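Local atomic coordinates of putative uncharacterized protein smu.1108c (Streptococcus mutans, PDB entry 3L7Y), a protein that binds magnesium and is probably a phosphatase of the haloacid dehalogenase-like hydrolase superfamily, although its natural substrate is not known. Residues K38-D43 against H246-G251; R73-S78 against T97-N102; A124-F129 against Y204-R209. One frame throughout, in Å; residues are numbered along the deposited sequence.

Interaction 1 (K38-D43 against H246-G251). With MG (magnesium ion), chain B.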
ATOM      1  N   LYS A  38      18.029  -7.969  -7.596  1.00 22.39           N
ATOM      2  CA  LYS A  38      17.207  -8.954  -8.309  1.00 20.13           C
ATOM      3  C   LYS A  38      15.702  -8.668  -8.232  1.00 18.78           C
ATOM      4  O   LYS A  38      14.922  -9.134  -9.061  1.00 25.24           O
ATOM      5  CB  LYS A  38      17.529 -10.366  -7.819  1.00 25.65           C
ATOM      6  CG  LYS A  38      18.980 -10.747  -8.121  1.00 38.94           C
ATOM      7  CD  LYS A  38      19.354 -12.146  -7.667  1.00 45.07           C
ATOM      8  CE  LYS A  38      20.868 -12.356  -7.807  1.00 46.43           C
ATOM      9  NZ  LYS A  38      21.263 -13.783  -7.651  1.00 42.75           N
ATOM     10  N   VAL A  39      15.291  -7.909  -7.229  1.00 15.50           N
ATOM     11  CA  VAL A  39      13.915  -7.435  -7.173  1.00 15.81           C
ATOM     12  C   VAL A  39      13.893  -5.966  -6.799  1.00 19.13           C
ATOM     13  O   VAL A  39      14.683  -5.513  -5.961  1.00 15.84           O
ATOM     14  CB  VAL A  39      12.979  -8.342  -6.302  1.00 19.88           C
ATOM     15  CG1 VAL A  39      13.770  -9.360  -5.501  1.00 24.07           C
ATOM     16  CG2 VAL A  39      12.017  -7.517  -5.445  1.00 16.52           C
ATOM     17  N   ILE A  40      13.044  -5.217  -7.495  1.00 11.79           N
ATOM     18  CA  ILE A  40      12.873  -3.794  -7.259  1.00 11.63           C
ATOM     19  C   ILE A  40      11.414  -3.586  -6.870  1.00 16.68           C
ATOM     20  O   ILE A  40      10.508  -3.962  -7.613  1.00 14.79           O
ATOM     21  CB  ILE A  40      13.164  -2.981  -8.522  1.00 12.63           C
ATOM     22  CG1 ILE A  40      14.612  -3.188  -8.993  1.00 17.75           C
ATOM     23  CG2 ILE A  40      12.871  -1.485  -8.293  1.00 14.44           C
ATOM     24  CD1 ILE A  40      14.944  -2.423 -10.253  1.00 17.29           C
ATOM     25  N   ALA A  41      11.188  -2.989  -5.708  1.00 16.94           N
ATOM     26  CA  ALA A  41       9.839  -2.818  -5.185  1.00 12.68           C
ATOM     27  C   ALA A  41       9.592  -1.358  -4.932  1.00 10.63           C
ATOM     28  O   ALA A  41      10.411  -0.688  -4.324  1.00 15.82           O
ATOM     29  CB  ALA A  41       9.671  -3.614  -3.879  1.00 10.36           C
ATOM     30  N   THR A  42       8.467  -0.845  -5.394  1.00 14.61           N
ATOM     31  CA  THR A  42       8.191   0.556  -5.143  1.00 12.61           C
ATOM     32  C   THR A  42       6.793   0.846  -4.633  1.00 16.02           C
ATOM     33  O   THR A  42       5.791   0.302  -5.119  1.00 14.70           O
ATOM     34  CB  THR A  42       8.408   1.404  -6.392  1.00 11.08           C
ATOM     35  OG1 THR A  42       8.293   2.788  -6.046  1.00 15.04           O
ATOM     36  CG2 THR A  42       7.363   1.066  -7.443  1.00 11.38           C
ATOM     37  N   ASP A  43       6.732   1.740  -3.658  1.00 17.12           N
ATOM     38  CA  ASP A  43       5.471   2.353  -3.295  1.00 15.86           C
ATOM     39  C   ASP A  43       4.952   3.161  -4.496  1.00 16.07           C
ATOM     40  O   ASP A  43       5.731   3.493  -5.399  1.00 10.78           O
ATOM     41  CB  ASP A  43       5.684   3.256  -2.096  1.00 16.86           C
ATOM     42  CG  ASP A  43       4.428   3.945  -1.674  1.00 22.11           C
ATOM     43  OD1 ASP A  43       3.345   3.335  -1.823  1.00 17.15           O
ATOM     44  OD2 ASP A  43       4.527   5.097  -1.217  1.00 22.43           O
ATOM     45  N   HIS A 246      19.376  -8.603  -2.106  1.00 21.32           N
ATOM     46  CA  HIS A 246      19.090  -8.355  -3.518  1.00 21.04           C
ATOM     47  C   HIS A 246      17.893  -7.428  -3.694  1.00 16.20           C
ATOM     48  O   HIS A 246      17.456  -7.159  -4.818  1.00 18.91           O
ATOM     49  CB  HIS A 246      18.775  -9.672  -4.235  1.00 29.15           C
ATOM     50  CG  HIS A 246      19.646 -10.813  -3.813  1.00 46.21           C
ATOM     51  ND1 HIS A 246      19.168 -11.888  -3.091  1.00 49.02           N
ATOM     52  CD2 HIS A 246      20.965 -11.047  -4.009  1.00 41.65           C
ATOM     53  CE1 HIS A 246      20.155 -12.737  -2.868  1.00 50.73           C
ATOM     54  NE2 HIS A 246      21.255 -12.250  -3.415  1.00 47.77           N
ATOM     55  N   LEU A 247      17.337  -6.970  -2.585  1.00 15.88           N
ATOM     56  CA  LEU A 247      16.146  -6.129  -2.645  1.00 19.21           C
ATOM     57  C   LEU A 247      16.480  -4.636  -2.718  1.00 19.03           C
ATOM     58  O   LEU A 247      17.238  -4.113  -1.900  1.00 13.59           O
ATOM     59  CB  LEU A 247      15.208  -6.437  -1.466  1.00 12.36           C
ATOM     60  CG  LEU A 247      13.898  -5.646  -1.442  1.00 12.38           C
ATOM     61  CD1 LEU A 247      13.098  -5.879  -2.727  1.00 19.70           C
ATOM     62  CD2 LEU A 247      13.059  -6.024  -0.236  1.00 14.22           C
ATOM     63  N   MET A 248      15.945  -3.969  -3.733  1.00 14.98           N
ATOM     64  CA  MET A 248      15.931  -2.518  -3.778  1.00 14.99           C
ATOM     65  C   MET A 248      14.474  -2.083  -3.629  1.00 12.53           C
ATOM     66  O   MET A 248      13.598  -2.654  -4.275  1.00 10.73           O
ATOM     67  CB  MET A 248      16.509  -2.018  -5.106  1.00 12.39           C
ATOM     68  CG  MET A 248      16.306  -0.528  -5.372  1.00 11.24           C
ATOM     69  SD  MET A 248      16.802  -0.056  -7.055  1.00 16.47           S
ATOM     70  CE  MET A 248      18.583  -0.034  -6.846  1.00 19.97           C
ATOM     71  N   ALA A 249      14.218  -1.087  -2.782  1.00 12.53           N
ATOM     72  CA  ALA A 249      12.854  -0.678  -2.458  1.00 18.31           C
ATOM     73  C   ALA A 249      12.740   0.822  -2.215  1.00 17.10           C
ATOM     74  O   ALA A 249      13.643   1.427  -1.633  1.00 11.53           O
ATOM     75  CB  ALA A 249      12.360  -1.440  -1.240  1.00 24.93           C
ATOM     76  N   PHE A 250      11.626   1.409  -2.659  1.00 10.12           N
ATOM     77  CA  PHE A 250      11.357   2.844  -2.534  1.00 13.18           C
ATOM     78  C   PHE A 250      10.075   3.112  -1.747  1.00 14.95           C
ATOM     79  O   PHE A 250       9.094   2.434  -1.953  1.00 13.30           O
ATOM     80  CB  PHE A 250      11.181   3.470  -3.923  1.00 13.96           C
ATOM     81  CG  PHE A 250      12.371   3.294  -4.829  1.00 10.87           C
ATOM     82  CD1 PHE A 250      12.510   2.142  -5.582  1.00 11.06           C
ATOM     83  CD2 PHE A 250      13.337   4.287  -4.922  1.00 11.02           C
ATOM     84  CE1 PHE A 250      13.589   1.963  -6.420  1.00 11.53           C
ATOM     85  CE2 PHE A 250      14.435   4.130  -5.762  1.00 11.34           C
ATOM     86  CZ  PHE A 250      14.566   2.963  -6.508  1.00 13.89           C
ATOM     87  N   GLY A 251      10.073   4.120  -0.878  1.00  9.68           N
ATOM     88  CA  GLY A 251       8.877   4.467  -0.127  1.00  9.45           C
ATOM     89  C   GLY A 251       8.914   5.912   0.335  1.00 21.43           C
ATOM     90  O   GLY A 251       9.966   6.568   0.268  1.00 16.20           O
TER
HETATM   91 MG    MG B 271       2.971   6.693  -0.220  1.00  9.48          MG
HETATM   92  O   HOH W   1       0.874   5.358  -0.876  1.00 43.01           O
HETATM   93  O   HOH W   2       1.412   7.107   1.679  1.00 38.92           O
HETATM   94  O   HOH W   3       3.293   4.886   1.420  1.00 16.37           O
HETATM   95  O   HOH W   4       2.483   9.057   0.336  1.00 25.16           O
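Lys38 and His246 both set their CG opposite the carbonyl carbon (chi1 -63° and -40°), which lays the two side chains flank to flank, both leading off in one direction. The lysine runs on extended, with CD over one face of the imidazole, offset toward its rim. The long methylenes suit this partly exposed start of the strand pair, where an apolar stem can cover a ring while the amine reaches onward. At the far end Asp43 has CG trans to its nitrogen (chi1 179°), and the carboxylate extends beyond the strand toward the metal.

Between these ends strands 39-42 and 247-251 run parallel, in register from Val39-Leu247 to Thr42-Phe250. Val39 O accepts from Met248 N at 3.0 Å, Met248 O from Ala41 N at 2.8 Å, and Ala41 O from Phe250 N at 2.9 Å; Asp43 N closes the series on Phe250 O. On one face Val39 CG2 presses on Leu247 CD1 at 3.4 Å, tight for two methyls; the small Ala41 lies beside them under helix 229-239, while Ala249 faces Ala263. On the other, Ile40 CG2 meets the edge of the Phe250 ring in its plane, 4.0 Å from CE1; helix 291-301 covers Phe250 and Met248. Thr42 OG1 donates to Asp43 O, satisfying a hydroxyl buried beside Phe250 CB.

Asp43 OD2 binds magnesium at 2.4 Å. The backbone O of Asp45 and OD2 of Asp252 complete the protein's share of the site, and four waters join them. Thr47 hydrogen-bonds OD2, while Lys229 pairs with OD1. Placing an aspartate at the C-terminal end of the central strand is the hallmark of the haloacid dehalogenase-like fold, and the surrounding cation, lysine and hydroxyl are consistent with a site built to handle a phosphate group.

Interaction 2 (R73-S78 against T97-N102)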
ATOM      1  N   ARG A  73      13.159  -8.555 -11.212  1.00 21.58           N
ATOM      2  CA  ARG A  73      11.722  -8.502 -10.958  1.00 29.00           C
ATOM      3  C   ARG A  73      11.250  -7.121 -10.502  1.00 27.83           C
ATOM      4  O   ARG A  73      11.944  -6.440  -9.753  1.00 19.74           O
ATOM      5  CB  ARG A  73      11.335  -9.549  -9.913  1.00 27.35           C
ATOM      6  CG  ARG A  73      10.704 -10.806 -10.484  1.00 36.45           C
ATOM      7  CD  ARG A  73      11.701 -11.924 -10.694  1.00 43.57           C
ATOM      8  NE  ARG A  73      11.074 -13.232 -10.493  1.00 44.66           N
ATOM      9  CZ  ARG A  73      11.706 -14.394 -10.626  1.00 38.32           C
ATOM     10  NH1 ARG A  73      12.989 -14.420 -10.967  1.00 31.84           N
ATOM     11  NH2 ARG A  73      11.056 -15.532 -10.417  1.00 33.94           N
ATOM     12  N   PHE A  74      10.076  -6.702 -10.968  1.00 17.85           N
ATOM     13  CA  PHE A  74       9.548  -5.398 -10.586  1.00 12.67           C
ATOM     14  C   PHE A  74       8.233  -5.543  -9.836  1.00 22.25           C
ATOM     15  O   PHE A  74       7.286  -6.156 -10.333  1.00 17.44           O
ATOM     16  CB  PHE A  74       9.384  -4.462 -11.795  1.00 14.05           C
ATOM     17  CG  PHE A  74       9.040  -3.041 -11.416  1.00 14.78           C
ATOM     18  CD1 PHE A  74      10.039  -2.111 -11.153  1.00 15.55           C
ATOM     19  CD2 PHE A  74       7.709  -2.642 -11.296  1.00 23.30           C
ATOM     20  CE1 PHE A  74       9.712  -0.808 -10.790  1.00 17.12           C
ATOM     21  CE2 PHE A  74       7.377  -1.337 -10.937  1.00 17.19           C
ATOM     22  CZ  PHE A  74       8.380  -0.422 -10.677  1.00 16.68           C
ATOM     23  N   VAL A  75       8.196  -4.974  -8.637  1.00 22.96           N
ATOM     24  CA  VAL A  75       7.072  -5.143  -7.722  1.00 19.33           C
ATOM     25  C   VAL A  75       6.442  -3.801  -7.363  1.00 14.07           C
ATOM     26  O   VAL A  75       7.115  -2.892  -6.888  1.00 15.43           O
ATOM     27  CB  VAL A  75       7.530  -5.856  -6.424  1.00 19.40           C
ATOM     28  CG1 VAL A  75       6.384  -5.989  -5.436  1.00 10.77           C
ATOM     29  CG2 VAL A  75       8.152  -7.222  -6.743  1.00 17.53           C
ATOM     30  N   VAL A  76       5.144  -3.678  -7.609  1.00 11.35           N
ATOM     31  CA  VAL A  76       4.381  -2.530  -7.166  1.00 11.15           C
ATOM     32  C   VAL A  76       3.820  -2.841  -5.766  1.00 14.97           C
ATOM     33  O   VAL A  76       3.087  -3.806  -5.605  1.00 16.38           O
ATOM     34  CB  VAL A  76       3.241  -2.248  -8.169  1.00 15.32           C
ATOM     35  CG1 VAL A  76       2.332  -1.144  -7.679  1.00 11.30           C
ATOM     36  CG2 VAL A  76       3.822  -1.909  -9.537  1.00 17.29           C
ATOM     37  N   ALA A  77       4.196  -2.052  -4.757  1.00 10.35           N
ATOM     38  CA  ALA A  77       3.813  -2.337  -3.367  1.00  9.91           C
ATOM     39  C   ALA A  77       3.055  -1.170  -2.739  1.00 20.24           C
ATOM     40  O   ALA A  77       3.651  -0.156  -2.383  1.00 21.94           O
ATOM     41  CB  ALA A  77       5.047  -2.694  -2.528  1.00 14.79           C
ATOM     42  N   SER A  78       1.740  -1.318  -2.591  1.00 16.91           N
ATOM     43  CA  SER A  78       0.899  -0.182  -2.235  1.00  9.53           C
ATOM     44  C   SER A  78      -0.227  -0.571  -1.265  1.00 14.95           C
ATOM     45  O   SER A  78      -0.636  -1.730  -1.197  1.00 14.69           O
ATOM     46  CB  SER A  78       0.326   0.444  -3.520  1.00 20.44           C
ATOM     47  OG  SER A  78      -0.599   1.493  -3.253  1.00 14.32           O
ATOM     48  N   THR A  97       4.573  -7.792 -10.707  1.00 17.77           N
ATOM     49  CA  THR A  97       3.994  -8.334  -9.491  1.00 15.89           C
ATOM     50  C   THR A  97       3.430  -7.180  -8.684  1.00 16.22           C
ATOM     51  O   THR A  97       4.046  -6.115  -8.595  1.00 12.84           O
ATOM     52  CB  THR A  97       5.030  -9.080  -8.648  1.00 16.41           C
ATOM     53  OG1 THR A  97       5.516 -10.208  -9.378  1.00 16.78           O
ATOM     54  CG2 THR A  97       4.405  -9.547  -7.313  1.00 11.59           C
ATOM     55  N   PHE A  98       2.260  -7.396  -8.098  1.00 14.68           N
ATOM     56  CA  PHE A  98       1.565  -6.362  -7.352  1.00 12.52           C
ATOM     57  C   PHE A  98       1.348  -6.800  -5.914  1.00 10.80           C
ATOM     58  O   PHE A  98       0.862  -7.902  -5.661  1.00 10.78           O
ATOM     59  CB  PHE A  98       0.190  -6.112  -7.977  1.00 16.81           C
ATOM     60  CG  PHE A  98       0.229  -5.382  -9.293  1.00 11.93           C
ATOM     61  CD1 PHE A  98       0.165  -4.008  -9.333  1.00 15.29           C
ATOM     62  CD2 PHE A  98       0.291  -6.074 -10.481  1.00 12.42           C
ATOM     63  CE1 PHE A  98       0.173  -3.328 -10.535  1.00 16.01           C
ATOM     64  CE2 PHE A  98       0.303  -5.402 -11.687  1.00 22.94           C
ATOM     65  CZ  PHE A  98       0.243  -4.023 -11.711  1.00 12.85           C
ATOM     66  N   VAL A  99       1.713  -5.939  -4.975  1.00 12.10           N
ATOM     67  CA  VAL A  99       1.342  -6.133  -3.575  1.00 12.09           C
ATOM     68  C   VAL A  99       0.345  -5.029  -3.245  1.00 14.41           C
ATOM     69  O   VAL A  99       0.719  -3.844  -3.201  1.00 14.00           O
ATOM     70  CB  VAL A  99       2.576  -6.036  -2.636  1.00 14.17           C
ATOM     71  CG1 VAL A  99       2.153  -6.139  -1.156  1.00 11.92           C
ATOM     72  CG2 VAL A  99       3.588  -7.120  -2.980  1.00 12.81           C
ATOM     73  N   GLY A 100      -0.924  -5.401  -3.059  1.00  9.78           N
ATOM     74  CA  GLY A 100      -1.945  -4.432  -2.702  1.00  9.63           C
ATOM     75  C   GLY A 100      -2.427  -4.595  -1.270  1.00 10.55           C
ATOM     76  O   GLY A 100      -2.111  -5.588  -0.627  1.00 10.49           O
ATOM     77  N   GLU A 101      -3.208  -3.635  -0.780  1.00 15.17           N
ATOM     78  CA  GLU A 101      -3.782  -3.705   0.572  1.00 15.40           C
ATOM     79  C   GLU A 101      -2.693  -3.707   1.656  1.00  9.42           C
ATOM     80  O   GLU A 101      -2.927  -4.123   2.797  1.00  8.82           O
ATOM     81  CB  GLU A 101      -4.695  -4.926   0.723  1.00 12.37           C
ATOM     82  CG  GLU A 101      -5.637  -5.191  -0.458  1.00 14.43           C
ATOM     83  CD  GLU A 101      -6.770  -4.186  -0.597  1.00 16.52           C
ATOM     84  OE1 GLU A 101      -7.023  -3.419   0.346  1.00 23.63           O
ATOM     85  OE2 GLU A 101      -7.415  -4.172  -1.667  1.00 21.62           O
ATOM     86  N   ASN A 102      -1.522  -3.187   1.294  1.00  8.50           N
ATOM     87  CA  ASN A 102      -0.314  -3.208   2.135  1.00 15.16           C
ATOM     88  C   ASN A 102       0.329  -4.571   2.249  1.00 19.70           C
ATOM     89  O   ASN A 102       1.416  -4.698   2.831  1.00 14.55           O
ATOM     90  CB  ASN A 102      -0.556  -2.641   3.540  1.00 12.10           C
ATOM     91  CG  ASN A 102      -1.000  -1.195   3.517  1.00 14.13           C
ATOM     92  OD1 ASN A 102      -0.260  -0.309   3.098  1.00 14.88           O
ATOM     93  ND2 ASN A 102      -2.223  -0.949   3.961  1.00 14.99           N
TER
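Val76 uses both its polar atoms in the backbone hydrogen bonding between 73-78 and 97-102, giving its N-H to Thr97 O at 2.8 Å and taking Val99 N on its own O at 2.6 Å. The two strands are parallel, their axes coming within 4.6 Å at an angle of 20°. Phe74 O receives Thr97 N at 3.2 Å, and Ser78 N continues the pattern on Val99 O. Beyond the strands Ser78 O takes Asn102 N at 3.0 Å, with the donor tilted 29° from the carbonyl plane, where the chain turns through Glu101.

The strands belong to a beta-alpha-beta unit with helix 82-86, part of the Rossmann-like core sheet of this hydrolase family, and strand 73-77 has strand 39-42 on its other side.

Apolar contacts divide between the two faces. Val75 CG1 lies 3.9 Å from Val99 CG2, and Ala77 CB approaches Val99 CB; the branched Val99 turns this face to helix 229-239, while Val75 leans on Ala41 of the neighbouring strand and the small alanine fits close to the backbone. On the opposite face the Phe98 ring extends beside Val76, with CG trans to the carbonyl carbon (chi1 -73°), and its CD1 comes to 3.7 Å from Val76 CB. Tyr82 meets this phenylalanine edge-to-face.

Polar side chains find their partners beyond the pair. Thr97 OG1 is hydrogen-bonded to Ser108 OG, Ser78 OG takes the N-H of Asn80, and Asn102 reaches Asp221 and Asn255. Glu101 forms a salt bridge with Lys184.

Interaction 3 (A124-F129 against Y204-R209)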
ATOM      1  N   ALA A 124     -16.454  -6.617  12.295  1.00  7.81           N
ATOM      2  CA  ALA A 124     -17.653  -6.087  12.920  1.00  9.10           C
ATOM      3  C   ALA A 124     -17.266  -5.493  14.258  1.00 14.67           C
ATOM      4  O   ALA A 124     -17.777  -4.453  14.673  1.00  7.40           O
ATOM      5  CB  ALA A 124     -18.693  -7.193  13.100  1.00 11.32           C
ATOM      6  N   SER A 125     -16.327  -6.143  14.932  1.00 19.35           N
ATOM      7  CA  SER A 125     -15.964  -5.695  16.268  1.00 18.82           C
ATOM      8  C   SER A 125     -15.124  -4.398  16.278  1.00 15.36           C
ATOM      9  O   SER A 125     -15.379  -3.513  17.090  1.00 12.13           O
ATOM     10  CB  SER A 125     -15.314  -6.832  17.059  1.00 12.21           C
ATOM     11  OG  SER A 125     -14.535  -6.315  18.118  1.00 27.32           O
ATOM     12  N   ILE A 126     -14.141  -4.275  15.386  1.00 12.29           N
ATOM     13  CA  ILE A 126     -13.348  -3.037  15.328  1.00  9.32           C
ATOM     14  C   ILE A 126     -14.217  -1.880  14.819  1.00  9.18           C
ATOM     15  O   ILE A 126     -14.023  -0.735  15.206  1.00 10.56           O
ATOM     16  CB  ILE A 126     -12.101  -3.162  14.421  1.00 11.97           C
ATOM     17  CG1 ILE A 126     -11.127  -1.987  14.667  1.00  6.29           C
ATOM     18  CG2 ILE A 126     -12.511  -3.170  12.957  1.00  7.47           C
ATOM     19  CD1 ILE A 126     -10.483  -1.998  16.004  1.00  7.69           C
ATOM     20  N   ILE A 127     -15.188  -2.189  13.958  1.00 14.96           N
ATOM     21  CA  ILE A 127     -16.123  -1.175  13.471  1.00  9.93           C
ATOM     22  C   ILE A 127     -16.980  -0.618  14.600  1.00 15.27           C
ATOM     23  O   ILE A 127     -17.169   0.609  14.719  1.00  9.43           O
ATOM     24  CB  ILE A 127     -17.044  -1.723  12.353  1.00 16.51           C
ATOM     25  CG1 ILE A 127     -16.275  -1.829  11.032  1.00 21.56           C
ATOM     26  CG2 ILE A 127     -18.267  -0.833  12.168  1.00 18.67           C
ATOM     27  CD1 ILE A 127     -17.104  -2.391   9.885  1.00 15.48           C
ATOM     28  N   TYR A 128     -17.498  -1.521  15.428  1.00 16.11           N
ATOM     29  CA  TYR A 128     -18.352  -1.119  16.545  1.00 18.99           C
ATOM     30  C   TYR A 128     -17.545  -0.238  17.495  1.00 15.47           C
ATOM     31  O   TYR A 128     -18.024   0.766  18.014  1.00 11.62           O
ATOM     32  CB  TYR A 128     -18.878  -2.346  17.287  1.00 22.05           C
ATOM     33  CG  TYR A 128     -19.700  -1.992  18.498  1.00 25.98           C
ATOM     34  CD1 TYR A 128     -21.055  -1.737  18.387  1.00 37.02           C
ATOM     35  CD2 TYR A 128     -19.112  -1.891  19.752  1.00 34.30           C
ATOM     36  CE1 TYR A 128     -21.814  -1.399  19.499  1.00 42.28           C
ATOM     37  CE2 TYR A 128     -19.854  -1.557  20.865  1.00 37.52           C
ATOM     38  CZ  TYR A 128     -21.205  -1.313  20.733  1.00 41.23           C
ATOM     39  OH  TYR A 128     -21.948  -0.979  21.839  1.00 49.20           O
ATOM     40  N   PHE A 129     -16.291  -0.618  17.692  1.00 13.75           N
ATOM     41  CA  PHE A 129     -15.407   0.120  18.567  1.00 12.60           C
ATOM     42  C   PHE A 129     -15.125   1.536  18.033  1.00 13.73           C
ATOM     43  O   PHE A 129     -15.201   2.506  18.774  1.00 14.40           O
ATOM     44  CB  PHE A 129     -14.107  -0.661  18.735  1.00 15.98           C
ATOM     45  CG  PHE A 129     -13.070   0.077  19.482  1.00 12.55           C
ATOM     46  CD1 PHE A 129     -13.209   0.295  20.840  1.00 15.32           C
ATOM     47  CD2 PHE A 129     -11.948   0.567  18.832  1.00 19.15           C
ATOM     48  CE1 PHE A 129     -12.231   1.000  21.546  1.00 22.26           C
ATOM     49  CE2 PHE A 129     -10.972   1.259  19.525  1.00 17.61           C
ATOM     50  CZ  PHE A 129     -11.113   1.479  20.885  1.00 16.72           C
ATOM     51  N   TYR A 204      -7.022  -2.729  21.599  1.00  9.51           N
ATOM     52  CA  TYR A 204      -8.382  -3.283  21.612  1.00 12.68           C
ATOM     53  C   TYR A 204      -8.384  -4.811  21.570  1.00 11.64           C
ATOM     54  O   TYR A 204      -7.375  -5.428  21.258  1.00 14.73           O
ATOM     55  CB  TYR A 204      -9.201  -2.716  20.441  1.00 16.89           C
ATOM     56  CG  TYR A 204     -10.692  -3.009  20.540  1.00 15.33           C
ATOM     57  CD1 TYR A 204     -11.407  -2.673  21.685  1.00 14.61           C
ATOM     58  CD2 TYR A 204     -11.377  -3.621  19.495  1.00 13.73           C
ATOM     59  CE1 TYR A 204     -12.757  -2.934  21.793  1.00 18.91           C
ATOM     60  CE2 TYR A 204     -12.738  -3.888  19.588  1.00 12.30           C
ATOM     61  CZ  TYR A 204     -13.420  -3.533  20.740  1.00 17.47           C
ATOM     62  OH  TYR A 204     -14.764  -3.786  20.856  1.00 27.37           O
ATOM     63  N   LYS A 205      -9.527  -5.426  21.865  1.00 10.57           N
ATOM     64  CA  LYS A 205      -9.585  -6.883  21.921  1.00  5.63           C
ATOM     65  C   LYS A 205      -9.244  -7.576  20.591  1.00  9.21           C
ATOM     66  O   LYS A 205      -8.898  -8.753  20.578  1.00 11.03           O
ATOM     67  CB  LYS A 205     -10.950  -7.359  22.455  1.00 10.78           C
ATOM     68  CG  LYS A 205     -12.159  -6.993  21.578  1.00 10.58           C
ATOM     69  CD  LYS A 205     -13.498  -7.405  22.250  1.00 17.56           C
ATOM     70  CE  LYS A 205     -14.681  -7.126  21.337  1.00 27.49           C
ATOM     71  NZ  LYS A 205     -15.997  -7.504  21.950  1.00 32.05           N
ATOM     72  N   THR A 206      -9.345  -6.865  19.472  1.00  8.63           N
ATOM     73  CA  THR A 206      -8.984  -7.471  18.182  1.00 10.01           C
ATOM     74  C   THR A 206      -7.475  -7.421  17.925  1.00 13.37           C
ATOM     75  O   THR A 206      -7.007  -7.710  16.828  1.00 15.04           O
ATOM     76  CB  THR A 206      -9.729  -6.795  17.004  1.00 13.11           C
ATOM     77  OG1 THR A 206      -9.595  -5.378  17.108  1.00  9.40           O
ATOM     78  CG2 THR A 206     -11.236  -7.149  17.040  1.00  6.23           C
ATOM     79  N   SER A 207      -6.724  -7.060  18.956  1.00 12.32           N
ATOM     80  CA  SER A 207      -5.300  -6.752  18.827  1.00 12.59           C
ATOM     81  C   SER A 207      -4.443  -7.759  18.066  1.00 14.47           C
ATOM     82  O   SER A 207      -3.541  -7.370  17.331  1.00 15.58           O
ATOM     83  CB  SER A 207      -4.687  -6.518  20.203  1.00 22.40           C
ATOM     84  OG  SER A 207      -3.358  -6.058  20.066  1.00 26.15           O
ATOM     85  N   GLN A 208      -4.694  -9.050  18.243  1.00 11.13           N
ATOM     86  CA  GLN A 208      -3.817 -10.030  17.630  1.00 17.12           C
ATOM     87  C   GLN A 208      -4.093 -10.184  16.135  1.00 18.82           C
ATOM     88  O   GLN A 208      -3.287 -10.759  15.400  1.00 22.36           O
ATOM     89  CB  GLN A 208      -3.942 -11.377  18.323  1.00 19.67           C
ATOM     90  CG  GLN A 208      -4.912 -12.307  17.655  0.50 35.90           C
ATOM     91  CD  GLN A 208      -4.692 -13.730  18.093  1.00 56.15           C
ATOM     92  OE1 GLN A 208      -5.227 -14.672  17.502  1.00 64.43           O
ATOM     93  NE2 GLN A 208      -3.888 -13.900  19.138  1.00 52.93           N
ATOM     94  N   ARG A 209      -5.233  -9.661  15.699  1.00 11.00           N
ATOM     95  CA  ARG A 209      -5.700  -9.826  14.328  1.00 11.31           C
ATOM     96  C   ARG A 209      -5.609  -8.534  13.516  1.00 12.79           C
ATOM     97  O   ARG A 209      -5.305  -8.576  12.332  1.00 18.11           O
ATOM     98  CB  ARG A 209      -7.155 -10.299  14.323  1.00 25.06           C
ATOM     99  CG  ARG A 209      -7.415 -11.545  15.152  1.00 36.63           C
ATOM    100  CD  ARG A 209      -7.239 -12.799  14.321  1.00 41.51           C
ATOM    101  NE  ARG A 209      -7.472 -13.997  15.120  1.00 51.78           N
ATOM    102  CZ  ARG A 209      -8.678 -14.442  15.460  1.00 61.07           C
ATOM    103  NH1 ARG A 209      -9.762 -13.785  15.070  1.00 65.25           N
ATOM    104  NH2 ARG A 209      -8.801 -15.543  16.190  1.00 58.96           N
TER
HETATM  105  O   HOH W   5     -16.960  -4.167  19.513  1.00 30.30           O
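Phe129 and Tyr204 form the dense part of this contact, their rings stacked face to face with centroids 4.1 Å apart and planes inclined by 20°. Each side chain leaves its backbone with CG trans to the nitrogen (chi1 173° and -168°), and the two run past one another head to tail. Phe129 CG sits over the centre of the tyrosine ring, while CB rests on the same face in a CH-pi contact, 3.8 Å from the ring centroid. The methylene stem of Lys205 covers the opposite face through CG, near the rim, sandwiching the tyrosine. Ile126 CD1 adds an apolar methyl, 4.0 Å from Tyr204 CD2 and 3.7 Å from Thr206 OG1. Ser125, small enough to let the turn come close, forms the polar border of this packing, with OG at the tyrosine ring's edge, 3.4 Å from CE2, and touching Lys205 CE.

The solvent side, where Lys205 is exposed, is looser. No direct hydrogen bond joins the two segments; instead one water in the plane of the ring links Tyr204 OH, at 2.6 Å, to Ser125 O, at 3.0 Å. Tyrosine suits this border, offering a face for stacking and a hydroxyl for water.

Tyr204 to Ser207 form a type I beta turn, closed by Ser207 N on Tyr204 O. The contact joins helix 120-133 to this turn, which follows helix 194-202 in the alpha/beta cap domain found in Cof-type haloacid dehalogenase-like hydrolases.

In the fold
Interactions 1 and 2 occupy one mixed sheet, their centres about 10 Å apart, and join directly because strands 39-42 and 73-77 are neighbours: Ile40 O lies 2.7 Å from Val75 N, a probable hydrogen bond. Together they set four parallel strands in the order 97-100, 73-77, 39-42, 247-251, with the magnesium site at their C-terminal ends. Interaction 3 lies with the second, six-stranded sheet, its centre about 32 Å from that of interaction 1 and 27 Å from that of interaction 2. Along the chain, interaction 1 encloses interaction 2 and then interaction 3; the second sheet's strands fall between core strands 111-115 and 247-251, consistent with an inserted cap, as in related hydrolases.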